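Side-chain contacts in Polyphosphate:AMP phosphotransferase (Pseudomonas aeruginosa PAO1, PDB 3CZP), which transfers phosphate from inorganic polyphosphate to AMP to make ADP in a magnesium-dependent reaction, and accepts GMP less efficiently: residues L85-P88 with P89-F93; A316-R319 with V320-A323; Q344-L347 with W348-R352. All coordinates share one frame; numbering follows the deposited sequence. Where two conformers were deposited one is given.

Interaction 1. Residues L85-P88 with P89-F93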
loop_
_atom_site.group_PDB
_atom_site.type_symbol
_atom_site.label_atom_id
_atom_site.label_comp_id
_atom_site.label_asym_id
_atom_site.label_seq_id
_atom_site.Cartn_x
_atom_site.Cartn_y
_atom_site.Cartn_z
ATOM N N LEU A 85 -14.428 -1.419 4.223
ATOM C CA LEU A 85 -15.798 -1.920 4.274
ATOM C C LEU A 85 -16.172 -2.816 3.099
ATOM O O LEU A 85 -17.065 -3.667 3.227
ATOM C CB LEU A 85 -16.804 -0.741 4.220
ATOM C CG LEU A 85 -17.025 0.160 5.426
ATOM C CD1 LEU A 85 -17.940 1.381 5.002
ATOM C CD2 LEU A 85 -17.621 -0.631 6.520
ATOM N N GLU A 86 -15.568 -2.569 1.940
ATOM C CA GLU A 86 -15.804 -3.407 0.745
ATOM C C GLU A 86 -14.903 -4.665 0.639
ATOM O O GLU A 86 -14.915 -5.375 -0.380
ATOM C CB GLU A 86 -15.598 -2.561 -0.512
ATOM C CG GLU A 86 -16.630 -1.444 -0.687
ATOM C CD GLU A 86 -18.076 -1.936 -0.614
ATOM O OE1 GLU A 86 -18.331 -3.099 -1.023
ATOM O OE2 GLU A 86 -18.958 -1.161 -0.135
ATOM N N ARG A 87 -14.172 -4.936 1.699
ATOM C CA ARG A 87 -13.316 -6.103 1.778
ATOM C C ARG A 87 -13.612 -6.913 3.073
ATOM O O ARG A 87 -14.225 -6.399 3.993
ATOM C CB ARG A 87 -11.867 -5.640 1.722
ATOM C CG ARG A 87 -11.448 -5.200 0.315
ATOM C CD ARG A 87 -10.051 -4.682 0.254
ATOM N NE ARG A 87 -9.656 -4.319 -1.084
ATOM C CZ ARG A 87 -10.036 -3.223 -1.732
ATOM N NH1 ARG A 87 -10.887 -2.383 -1.197
ATOM N NH2 ARG A 87 -9.638 -3.051 -2.969
ATOM N N PRO A 88 -13.153 -8.178 3.151
ATOM C CA PRO A 88 -13.436 -8.923 4.375
ATOM C C PRO A 88 -12.887 -8.230 5.626
ATOM O O PRO A 88 -11.930 -7.466 5.508
ATOM C CB PRO A 88 -12.776 -10.261 4.135
ATOM C CG PRO A 88 -12.614 -10.340 2.592
ATOM C CD PRO A 88 -12.418 -8.984 2.150
ATOM N N PRO A 89 -13.616 -8.336 6.752
ATOM C CA PRO A 89 -13.272 -7.614 7.976
ATOM C C PRO A 89 -11.820 -7.680 8.411
ATOM O O PRO A 89 -11.356 -6.722 9.007
ATOM C CB PRO A 89 -14.169 -8.253 9.062
ATOM C CG PRO A 89 -15.000 -9.260 8.392
ATOM C CD PRO A 89 -14.926 -9.005 6.913
ATOM N N GLN A 90 -11.159 -8.798 8.171
ATOM C CA GLN A 90 -9.772 -9.008 8.584
ATOM C C GLN A 90 -8.728 -8.149 7.781
ATOM O O GLN A 90 -7.657 -7.789 8.309
ATOM C CB GLN A 90 -9.416 -10.505 8.450
ATOM C CG GLN A 90 -8.248 -10.912 9.396
ATOM C CD GLN A 90 -8.016 -12.405 9.497
ATOM O OE1 GLN A 90 -7.294 -12.952 8.683
ATOM N NE2 GLN A 90 -8.558 -13.057 10.561
ATOM N N TRP A 91 -9.071 -7.808 6.541
ATOM C CA TRP A 91 -8.187 -7.088 5.628
ATOM C C TRP A 91 -7.621 -5.812 6.238
ATOM O O TRP A 91 -6.455 -5.499 6.080
ATOM C CB TRP A 91 -8.968 -6.789 4.348
ATOM C CG TRP A 91 -8.168 -6.127 3.261
ATOM C CD1 TRP A 91 -7.390 -6.745 2.296
ATOM C CD2 TRP A 91 -8.115 -4.734 2.990
ATOM N NE1 TRP A 91 -6.835 -5.795 1.479
ATOM C CE2 TRP A 91 -7.273 -4.557 1.875
ATOM C CE3 TRP A 91 -8.763 -3.631 3.521
ATOM C CZ2 TRP A 91 -7.032 -3.298 1.325
ATOM C CZ3 TRP A 91 -8.504 -2.391 3.006
ATOM C CH2 TRP A 91 -7.654 -2.221 1.920
ATOM N N ARG A 92 -8.461 -5.036 6.889
ATOM C CA ARG A 92 -8.031 -3.774 7.417
ATOM C C ARG A 92 -6.986 -3.885 8.500
ATOM O O ARG A 92 -6.208 -2.931 8.724
ATOM C CB ARG A 92 -9.200 -3.050 8.009
ATOM C CG ARG A 92 -9.743 -3.690 9.213
ATOM C CD ARG A 92 -10.973 -2.901 9.704
ATOM N NE ARG A 92 -12.104 -3.279 8.873
ATOM C CZ ARG A 92 -13.353 -2.881 9.071
ATOM N NH1 ARG A 92 -13.662 -2.068 10.081
ATOM N NH2 ARG A 92 -14.301 -3.344 8.280
ATOM N N PHE A 93 -6.999 -4.992 9.251
ATOM C CA PHE A 93 -5.938 -5.227 10.228
ATOM C C PHE A 93 -4.646 -5.634 9.524
ATOM O O PHE A 93 -3.519 -5.162 9.838
ATOM C CB PHE A 93 -6.372 -6.317 11.207
ATOM C CG PHE A 93 -7.608 -5.964 11.966
ATOM C CD1 PHE A 93 -7.648 -4.810 12.731
ATOM C CD2 PHE A 93 -8.714 -6.766 11.926
ATOM C CE1 PHE A 93 -8.768 -4.458 13.407
ATOM C CE2 PHE A 93 -9.854 -6.402 12.636
ATOM C CZ PHE A 93 -9.853 -5.238 13.361
HETATM O O HOH W 1 -6.860 -5.648 -1.401
HETATM O O HOH W 2 -15.311 -5.003 6.155
HETATM O O HOH W 3 -11.751 -4.704 6.116
#
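Arg87 lays its aliphatic chain over one face of the Trp91 indole. The methylene does the touching: Arg87 CD sits 3.3 Å from the centroid of the six-membered ring of Trp91, a CH-pi contact only 16° off the ring normal. Extended from CG to NE, the arginine chain runs on past the ring, and its guanidinium plane lies 28° from that of the indole. The charge is therefore off-centre, with Arg87 CZ 4.7 Å from the same Trp91 centroid, an off-centre cation-pi contact beside the CH-pi one. Trp91 presents this face because its CG is anti to the backbone N (chi1 -176°). The polar rims of the pair are joined by water: Arg87 NE donates to a molecule 3.1 Å away, which Trp91 NE1 reaches weakly. Arg87 NH1 turns back to Glu83 O.

A type I turn from Pro88 to Trp91 leads the loop into the helix, closed by Trp91 N donating to Pro88 O at 3.1 Å. Arg92 curls back over this turn, and two waters lie in the plane of its guanidinium. One links Arg92 NH2 to Arg87 O, the other links Arg92 NE to Pro88 O, so both loop carbonyls are tied to the first turn of the helix through solvent.

The corner joins helix 82-85 to helix 91-96 in the first PPK2 region, where Arg92 touches Gln113 of helix 110-119. Pro88 packs on Leu399 and Tyr402 of helix 382-402, which belongs to the second PPK2 region, so the corner forms part of the interface between the two fused domains.

Interaction 2. Residues A316-R319 with V320-A323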
loop_
_atom_site.group_PDB
_atom_site.type_symbol
_atom_site.label_atom_id
_atom_site.label_comp_id
_atom_site.label_asym_id
_atom_site.label_seq_id
_atom_site.Cartn_x
_atom_site.Cartn_y
_atom_site.Cartn_z
ATOM N N ALA A 316 -4.871 -20.771 -20.252
ATOM C CA ALA A 316 -6.198 -20.895 -19.586
ATOM C C ALA A 316 -6.654 -19.562 -19.036
ATOM O O ALA A 316 -7.828 -19.204 -19.130
ATOM C CB ALA A 316 -6.220 -21.979 -18.484
ATOM N N ILE A 317 -5.737 -18.821 -18.440
ATOM C CA ILE A 317 -6.089 -17.536 -17.842
ATOM C C ILE A 317 -6.575 -16.568 -18.920
ATOM O O ILE A 317 -7.524 -15.821 -18.708
ATOM C CB ILE A 317 -4.860 -16.920 -17.096
ATOM C CG1 ILE A 317 -4.659 -17.556 -15.738
ATOM C CG2 ILE A 317 -4.952 -15.421 -16.934
ATOM C CD1 ILE A 317 -3.441 -17.085 -15.044
ATOM N N ARG A 318 -5.934 -16.568 -20.071
ATOM C CA ARG A 318 -6.313 -15.590 -21.080
ATOM C C ARG A 318 -7.666 -15.898 -21.738
ATOM O O ARG A 318 -8.336 -14.987 -22.205
ATOM C CB ARG A 318 -5.241 -15.418 -22.161
ATOM C CG ARG A 318 -5.151 -13.932 -22.685
ATOM C CD ARG A 318 -4.742 -13.860 -24.120
ATOM N NE ARG A 318 -5.768 -14.405 -25.015
ATOM C CZ ARG A 318 -5.560 -14.765 -26.277
ATOM N NH1 ARG A 318 -4.357 -14.667 -26.846
ATOM N NH2 ARG A 318 -6.561 -15.251 -26.990
ATOM N N ARG A 319 -8.048 -17.171 -21.816
ATOM C CA ARG A 319 -9.379 -17.507 -22.349
ATOM C C ARG A 319 -10.509 -17.048 -21.373
ATOM O O ARG A 319 -11.652 -16.801 -21.796
ATOM C CB ARG A 319 -9.494 -18.988 -22.689
ATOM C CG ARG A 319 -8.561 -19.511 -23.834
ATOM C CD ARG A 319 -8.443 -18.509 -24.943
ATOM N NE ARG A 319 -7.417 -18.849 -25.918
ATOM C CZ ARG A 319 -6.103 -18.697 -25.752
ATOM N NH1 ARG A 319 -5.601 -18.191 -24.636
ATOM N NH2 ARG A 319 -5.282 -19.042 -26.735
ATOM N N VAL A 320 -10.181 -16.934 -20.089
ATOM C CA VAL A 320 -11.104 -16.313 -19.113
ATOM C C VAL A 320 -11.141 -14.804 -19.352
ATOM O O VAL A 320 -12.213 -14.209 -19.439
ATOM C CB VAL A 320 -10.649 -16.609 -17.652
ATOM C CG1 VAL A 320 -11.484 -15.804 -16.587
ATOM C CG2 VAL A 320 -10.699 -18.110 -17.416
ATOM N N THR A 321 -9.983 -14.176 -19.474
ATOM C CA THR A 321 -9.939 -12.707 -19.608
ATOM C C THR A 321 -10.598 -12.282 -20.917
ATOM O O THR A 321 -11.206 -11.223 -20.959
ATOM C CB THR A 321 -8.473 -12.078 -19.470
ATOM O OG1 THR A 321 -7.603 -12.594 -20.458
ATOM C CG2 THR A 321 -7.852 -12.372 -18.112
ATOM N N ASP A 322 -10.454 -13.112 -21.962
ATOM C CA ASP A 322 -11.031 -12.870 -23.307
ATOM C C ASP A 322 -12.530 -12.683 -23.252
ATOM O O ASP A 322 -13.103 -11.997 -24.091
ATOM C CB ASP A 322 -10.713 -14.051 -24.239
ATOM C CG ASP A 322 -9.301 -13.986 -24.885
ATOM O OD1 ASP A 322 -8.542 -13.003 -24.713
ATOM O OD2 ASP A 322 -8.963 -14.950 -25.630
ATOM N N ALA A 323 -13.165 -13.320 -22.265
ATOM C CA ALA A 323 -14.584 -13.196 -22.001
ATOM C C ALA A 323 -15.013 -11.809 -21.465
ATOM O O ALA A 323 -16.163 -11.423 -21.594
ATOM C CB ALA A 323 -15.019 -14.301 -20.996
#
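From Ala316 to Thr321 the backbone is helical, with Thr321 N bonded to Ile317 O at 3.1 Å in the carbonyl plane, Asp322 N to Arg318 O at 2.8 Å, and a weaker link from Val320 N to Ala316 O. On one side of the helix Arg318 reaches four residues ahead to Asp322. Its chain is bent at chi2 and chi3, which swings the guanidinium round to the carboxylate. Arg318 NH2 meets the syn lone pair of Asp322 OD2 at 2.8 Å, nearly in the guanidinium plane and fairly straight at 160°. Arg318 NE adds weak bonds to both carboxylate oxygens, the one to Asp322 OD1 being 3.1 Å long. The two flat groups are twisted 41° apart. The one strong bond of this salt bridge is to OD2.

Arg319 runs beside Asp322, pointing the same way, but its NE stays 4.2 Å from Asp322 OD2, with the oxygen well out of the guanidinium plane: attraction of charge without a bond. Its guanidinium instead has Arg318 NH2 3.7 Å above its centre, and the nearby carboxylate would offset some of the pair's positive charge. Thr321 turns its hydroxyl back over the preceding turn, OG1 lying 3.1 Å from Arg318 O.

Arg318 packs on Arg26 and Asp322 on Glu65 of the second subunit, while Arg319 touches Tyr276 of helix 273-292. Ile317 and Val320 pack on strand 360-364, and Val320 also on helix 475-496. This is the helix that follows the P-loop, a Walker A-type sequence after strand 300-307, in a P-loop NTPase-type alpha/beta fold.

Interaction 3. Residues Q344-L347 with W348-R352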
loop_
_atom_site.group_PDB
_atom_site.type_symbol
_atom_site.label_atom_id
_atom_site.label_comp_id
_atom_site.label_asym_id
_atom_site.label_seq_id
_atom_site.Cartn_x
_atom_site.Cartn_y
_atom_site.Cartn_z
ATOM N N GLN A 344 6.914 -8.719 6.382
ATOM C CA GLN A 344 5.542 -8.971 6.923
ATOM C C GLN A 344 5.284 -10.488 6.979
ATOM O O GLN A 344 6.019 -11.271 6.389
ATOM C CB GLN A 344 4.557 -8.312 6.015
ATOM C CG GLN A 344 4.679 -6.848 5.970
ATOM C CD GLN A 344 4.007 -6.177 7.181
ATOM O OE1 GLN A 344 3.315 -6.841 7.944
ATOM N NE2 GLN A 344 4.243 -4.914 7.365
ATOM N N PRO A 345 4.270 -10.929 7.735
ATOM C CA PRO A 345 3.951 -12.344 7.740
ATOM C C PRO A 345 3.458 -12.829 6.367
ATOM O O PRO A 345 2.897 -12.061 5.592
ATOM C CB PRO A 345 2.796 -12.440 8.728
ATOM C CG PRO A 345 2.300 -11.139 8.819
ATOM C CD PRO A 345 3.386 -10.200 8.641
ATOM N N TYR A 346 3.700 -14.093 6.098
ATOM C CA TYR A 346 3.435 -14.711 4.792
ATOM C C TYR A 346 2.146 -14.269 4.062
ATOM O O TYR A 346 2.225 -13.837 2.905
ATOM C CB TYR A 346 3.439 -16.236 4.934
ATOM C CG TYR A 346 3.235 -16.975 3.635
ATOM C CD1 TYR A 346 4.203 -16.916 2.609
ATOM C CD2 TYR A 346 2.115 -17.745 3.421
ATOM C CE1 TYR A 346 4.011 -17.596 1.369
ATOM C CE2 TYR A 346 1.944 -18.440 2.213
ATOM C CZ TYR A 346 2.894 -18.368 1.207
ATOM O OH TYR A 346 2.681 -19.056 0.013
ATOM N N LEU A 347 0.977 -14.344 4.702
ATOM C CA LEU A 347 -0.298 -14.061 3.954
ATOM C C LEU A 347 -0.527 -12.610 3.655
ATOM O O LEU A 347 -1.419 -12.284 2.894
ATOM C CB LEU A 347 -1.514 -14.622 4.699
ATOM C CG LEU A 347 -1.529 -16.166 4.693
ATOM C CD1 LEU A 347 -2.569 -16.742 5.630
ATOM C CD2 LEU A 347 -1.596 -16.727 3.173
ATOM N N TRP A 348 0.203 -11.711 4.316
ATOM C CA TRP A 348 0.106 -10.275 4.048
ATOM C C TRP A 348 0.174 -9.923 2.557
ATOM O O TRP A 348 -0.609 -9.087 2.061
ATOM C CB TRP A 348 1.203 -9.544 4.861
ATOM C CG TRP A 348 1.151 -8.052 4.816
ATOM C CD1 TRP A 348 0.552 -7.198 5.705
ATOM C CD2 TRP A 348 1.830 -7.224 3.873
ATOM N NE1 TRP A 348 0.744 -5.895 5.335
ATOM C CE2 TRP A 348 1.552 -5.877 4.224
ATOM C CE3 TRP A 348 2.645 -7.482 2.767
ATOM C CZ2 TRP A 348 2.059 -4.797 3.494
ATOM C CZ3 TRP A 348 3.184 -6.393 2.066
ATOM C CH2 TRP A 348 2.871 -5.075 2.428
ATOM N N ARG A 349 1.107 -10.560 1.859
ATOM C CA ARG A 349 1.301 -10.329 0.435
ATOM C C ARG A 349 0.063 -10.707 -0.367
ATOM O O ARG A 349 -0.195 -10.112 -1.413
ATOM C CB ARG A 349 2.514 -11.111 -0.074
ATOM C CG ARG A 349 2.473 -12.597 0.247
ATOM C CD ARG A 349 3.782 -13.277 -0.119
ATOM N NE ARG A 349 4.746 -13.233 0.977
ATOM C CZ ARG A 349 5.828 -14.002 1.051
ATOM N NH1 ARG A 349 6.088 -14.879 0.090
ATOM N NH2 ARG A 349 6.651 -13.895 2.086
ATOM N N PHE A 350 -0.696 -11.688 0.115
ATOM C CA PHE A 350 -1.901 -12.108 -0.600
ATOM C C PHE A 350 -3.105 -11.297 -0.233
ATOM O O PHE A 350 -3.869 -10.938 -1.108
ATOM C CB PHE A 350 -2.130 -13.605 -0.389
ATOM C CG PHE A 350 -0.942 -14.370 -0.819
ATOM C CD1 PHE A 350 -0.669 -14.467 -2.152
ATOM C CD2 PHE A 350 -0.047 -14.898 0.112
ATOM C CE1 PHE A 350 0.479 -15.138 -2.600
ATOM C CE2 PHE A 350 1.114 -15.579 -0.333
ATOM C CZ PHE A 350 1.382 -15.635 -1.658
ATOM N N TRP A 351 -3.278 -11.017 1.054
ATOM C CA TRP A 351 -4.384 -10.172 1.513
ATOM C C TRP A 351 -4.448 -8.815 0.781
ATOM O O TRP A 351 -5.537 -8.207 0.634
ATOM C CB TRP A 351 -4.294 -9.976 3.050
ATOM C CG TRP A 351 -5.048 -10.988 3.851
ATOM C CD1 TRP A 351 -4.509 -12.049 4.531
ATOM C CD2 TRP A 351 -6.466 -11.094 4.001
ATOM N NE1 TRP A 351 -5.508 -12.782 5.126
ATOM C CE2 TRP A 351 -6.715 -12.194 4.844
ATOM C CE3 TRP A 351 -7.559 -10.354 3.516
ATOM C CZ2 TRP A 351 -8.017 -12.587 5.205
ATOM C CZ3 TRP A 351 -8.832 -10.747 3.878
ATOM C CH2 TRP A 351 -9.051 -11.838 4.722
ATOM N N ARG A 352 -3.283 -8.278 0.465
ATOM C CA ARG A 352 -3.136 -6.955 -0.124
ATOM C C ARG A 352 -3.725 -6.957 -1.509
ATOM O O ARG A 352 -4.054 -5.923 -2.033
ATOM C CB ARG A 352 -1.653 -6.495 -0.146
ATOM C CG ARG A 352 -0.873 -7.134 -1.247
ATOM C CD ARG A 352 0.629 -6.889 -1.228
ATOM N NE ARG A 352 1.029 -5.486 -1.418
ATOM C CZ ARG A 352 2.296 -5.113 -1.638
ATOM N NH1 ARG A 352 3.269 -6.018 -1.713
ATOM N NH2 ARG A 352 2.623 -3.835 -1.751
HETATM O O HOH W 4 7.361 -13.555 4.799
HETATM O O HOH W 5 4.136 -11.267 3.170
#
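A type I turn from Pro345 to Trp348 starts helix 348-351 in the second PPK2 region, and side chains from the loop stack on those of the first helical turn. Gln344 lies across the Trp348 indole: its CG is 3.7 Å from the centroid of the five-membered ring of Trp348, over the face. Bending at chi2 folds the amide down onto the indole, the two planes only 14° apart. The far end is held by Gln344 NE2 bonding to Leu97 O.

Tyr346 and Phe350 form an edge-to-face pair, planes at 64°, in which Phe350 CE2 comes down on the tyrosine face 3.6 Å from Tyr346 CZ. The phenol hydroxyl is engaged by Trp367 O and Arg370 N. In the conformer described, Tyr346 CD1 lies over one face of the Arg349 guanidinium, the two planes crossing steeply. A water in the guanidinium plane accepts from Arg349 NE and lies within hydrogen-bonding distance of Pro345 O. Leu347 packs crosswise on Phe350, with Leu347 CD2 3.9 Å from Phe350 CD2, and sets its CB against Trp351 CD1.

Leu347 O takes two backbone donors: Trp351 N at 2.9 Å, almost straight at 174°, and Phe350 N from above the carbonyl plane. The turn itself is closed by Trp348 N on Pro345 O. Trp351 stacks on Trp94 of helix 91-96, and Arg352 bridges to Glu340 of the second subunit. A proline-led turn opening a short aromatic helix, here at the junction of two fused PPK2 domains, recalls residues 88-93 of the first.

Interactions 1 and 3 occupy equivalent places in the two fused PPK2 regions, each a proline turn leading into a short helix with a tryptophan in its first turn, and they meet: Trp91 NE1 lies 2.9 Å from Trp351 O, and Pro88 and Gln90 pack on the Trp351 ring. Interaction 3 is the more buried, built on aromatic and amide stacking; interaction 1, partly exposed, relies more on an arginine chain and bridging waters. Interaction 2 stands apart, its centre about 28 Å from that of interaction 1 and 26 Å from that of interaction 3. It combines a buried apolar face on the sheet with a direct salt bridge beside the second subunit.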